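Local atomic coordinates of Blo t 1 allergen (Blomia tropicalis, PDB entry 5JT8), a protein that is a mite allergen of the papain-like cysteine protease family and, once freed of its propeptide, probably cleaves proteins. Residues A[113-119]-A[241-245]. Residues are numbered along the deposited sequence; the frame is centred on the assembly and turned at random.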
loop_
_atom_site.group_PDB
_atom_site.type_symbol
_atom_site.label_atom_id
_atom_site.label_comp_id
_atom_site.label_asym_id
_atom_site.label_seq_id
_atom_site.Cartn_x
_atom_site.Cartn_y
_atom_site.Cartn_z
ATOM N N LEU A 113 24.545 7.824 3.414
ATOM C CA LEU A 113 23.607 7.040 2.630
ATOM C C LEU A 113 23.853 7.260 1.141
ATOM O O LEU A 113 24.151 8.374 0.722
ATOM C CB LEU A 113 22.165 7.406 2.995
ATOM C CG LEU A 113 21.769 7.130 4.449
ATOM C CD1 LEU A 113 20.445 7.787 4.835
ATOM C CD2 LEU A 113 21.711 5.633 4.690
ATOM N N PRO A 114 23.727 6.191 0.341
ATOM C CA PRO A 114 23.882 6.370 -1.100
ATOM C C PRO A 114 22.761 7.253 -1.625
ATOM O O PRO A 114 21.664 7.255 -1.050
ATOM C CB PRO A 114 23.793 4.945 -1.653
ATOM C CG PRO A 114 23.159 4.138 -0.576
ATOM C CD PRO A 114 23.473 4.790 0.723
ATOM N N GLN A 115 23.048 8.014 -2.672
ATOM C CA GLN A 115 22.065 8.920 -3.253
ATOM C C GLN A 115 20.879 8.134 -3.809
ATOM O O GLN A 115 19.739 8.575 -3.700
ATOM C CB GLN A 115 22.698 9.786 -4.360
ATOM C CG GLN A 115 21.713 10.798 -4.971
ATOM C CD GLN A 115 22.372 11.836 -5.886
ATOM O OE1 GLN A 115 22.979 11.493 -6.901
ATOM N NE2 GLN A 115 22.231 13.114 -5.533
ATOM N N ASN A 116 21.149 6.976 -4.408
ATOM C CA ASN A 116 20.082 6.132 -4.960
ATOM C C ASN A 116 20.131 4.735 -4.388
ATOM O O ASN A 116 21.201 4.162 -4.206
ATOM C CB ASN A 116 20.171 6.036 -6.491
ATOM C CG ASN A 116 20.137 7.388 -7.165
ATOM O OD1 ASN A 116 19.087 8.026 -7.260
ATOM N ND2 ASN A 116 21.287 7.830 -7.648
ATOM N N PHE A 117 18.964 4.175 -4.128
ATOM C CA PHE A 117 18.859 2.813 -3.639
ATOM C C PHE A 117 17.501 2.280 -4.099
ATOM O O PHE A 117 16.480 2.910 -3.877
ATOM C CB PHE A 117 19.000 2.769 -2.112
ATOM C CG PHE A 117 19.152 1.381 -1.548
ATOM C CD1 PHE A 117 18.043 0.579 -1.321
ATOM C CD2 PHE A 117 20.409 0.879 -1.236
ATOM C CE1 PHE A 117 18.183 -0.703 -0.799
ATOM C CE2 PHE A 117 20.556 -0.400 -0.716
ATOM C CZ PHE A 117 19.442 -1.190 -0.495
ATOM N N ASP A 118 17.500 1.131 -4.757
ATOM C CA ASP A 118 16.280 0.583 -5.337
ATOM C C ASP A 118 16.291 -0.942 -5.177
ATOM O O ASP A 118 17.013 -1.628 -5.892
ATOM C CB ASP A 118 16.180 0.991 -6.822
ATOM C CG ASP A 118 14.819 0.687 -7.442
ATOM O OD1 ASP A 118 14.026 -0.052 -6.832
ATOM O OD2 ASP A 118 14.546 1.192 -8.546
ATOM N N TRP A 119 15.508 -1.476 -4.240
ATOM C CA TRP A 119 15.458 -2.928 -4.071
ATOM C C TRP A 119 15.020 -3.657 -5.352
ATOM O O TRP A 119 15.376 -4.821 -5.548
ATOM C CB TRP A 119 14.536 -3.317 -2.912
ATOM C CG TRP A 119 15.202 -3.246 -1.590
ATOM C CD1 TRP A 119 14.899 -2.387 -0.559
ATOM C CD2 TRP A 119 16.292 -4.056 -1.128
ATOM N NE1 TRP A 119 15.734 -2.619 0.506
ATOM C CE2 TRP A 119 16.599 -3.635 0.186
ATOM C CE3 TRP A 119 17.055 -5.082 -1.707
ATOM C CZ2 TRP A 119 17.618 -4.213 0.942
ATOM C CZ3 TRP A 119 18.077 -5.654 -0.963
ATOM C CH2 TRP A 119 18.356 -5.212 0.351
ATOM N N MET A 241 15.306 5.702 5.228
ATOM C CA MET A 241 16.238 5.228 4.192
ATOM C C MET A 241 17.219 4.208 4.747
ATOM O O MET A 241 17.489 3.173 4.131
ATOM C CB MET A 241 17.039 6.392 3.564
ATOM C CG MET A 241 16.195 7.419 2.802
ATOM S SD MET A 241 16.988 9.058 2.663
ATOM C CE MET A 241 18.305 8.683 1.547
ATOM N N TYR A 242 17.787 4.513 5.901
ATOM C CA TYR A 242 18.655 3.541 6.537
ATOM C C TYR A 242 17.941 2.216 6.890
ATOM O O TYR A 242 18.502 1.123 6.712
ATOM C CB TYR A 242 19.269 4.130 7.793
ATOM C CG TYR A 242 20.396 3.267 8.238
ATOM C CD1 TYR A 242 21.592 3.249 7.529
ATOM C CD2 TYR A 242 20.246 2.405 9.314
ATOM C CE1 TYR A 242 22.627 2.419 7.907
ATOM C CE2 TYR A 242 21.267 1.582 9.710
ATOM C CZ TYR A 242 22.458 1.596 9.011
ATOM O OH TYR A 242 23.482 0.773 9.411
ATOM N N THR A 243 16.725 2.323 7.424
ATOM C CA THR A 243 15.916 1.133 7.731
ATOM C C THR A 243 15.693 0.297 6.475
ATOM O O THR A 243 15.843 -0.924 6.493
ATOM C CB THR A 243 14.570 1.535 8.355
ATOM O OG1 THR A 243 14.821 2.200 9.602
ATOM C CG2 THR A 243 13.643 0.301 8.565
ATOM N N ILE A 244 15.385 0.971 5.371
ATOM C CA ILE A 244 15.172 0.300 4.095
ATOM C C ILE A 244 16.443 -0.392 3.642
ATOM O O ILE A 244 16.406 -1.531 3.174
ATOM C CB ILE A 244 14.702 1.289 3.026
ATOM C CG1 ILE A 244 13.251 1.696 3.311
ATOM C CG2 ILE A 244 14.849 0.688 1.619
ATOM C CD1 ILE A 244 12.792 2.921 2.509
ATOM N N GLN A 245 17.569 0.297 3.793
ATOM C CA GLN A 245 18.854 -0.276 3.430
ATOM C C GLN A 245 19.209 -1.512 4.277
ATOM O O GLN A 245 19.680 -2.516 3.733
ATOM C CB GLN A 245 19.968 0.766 3.556
ATOM C CG GLN A 245 21.317 0.250 3.048
ATOM C CD GLN A 245 22.454 1.277 3.126
ATOM O OE1 GLN A 245 23.248 1.400 2.198
ATOM N NE2 GLN A 245 22.550 1.977 4.241
#
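Leu113, Phe117 and Trp119 meet Met241, Ile244 and Gln245 in a largely apolar contact between an extended segment, with the short strand 117-118 in it, and a helix, with one indole hydrogen bond. It lies in the papain fold, where the chain from Leu113 to Trp119 passes over helix 237-247. Strand 117-118 pairs antiparallel with strand 281-291, so the contact joins this short strand of the beta-rich domain to helix 237-247. Leu113 splits its two methyls between neighbouring helix residues. Leu113 CD1 rests on Met241 CB at 3.9 Å, near the methyl CE that the bent methionine chain brings back. Leu113 CD2 meets the Tyr242 ring at its edge, 3.7 Å from Tyr242 CD1. Gln245 lies along the middle of the contact. Its CG is anti to the backbone N (chi1 -174°), and the chain runs out extended toward the Pro114 ring, which approaches from the opposite direction; Pro114 CD is 3.7 Å from Gln245 OE1. On the way, Gln245 CG passes Phe117 CE2 at 3.9 Å, and one face of the Phe117 ring covers Gln245 CA. The phenylalanine ring also meets Trp288 of strand 281-291 with nearly parallel planes. Ile244 CG2 packs against Trp119 CD1 at 3.8 Å. Trp119 NE1 donates to Ile244 O at 3.0 Å, with an N-H...O angle of 156°; the oxygen lies in the indole plane, but the nitrogen sits 46° out of the carbonyl plane.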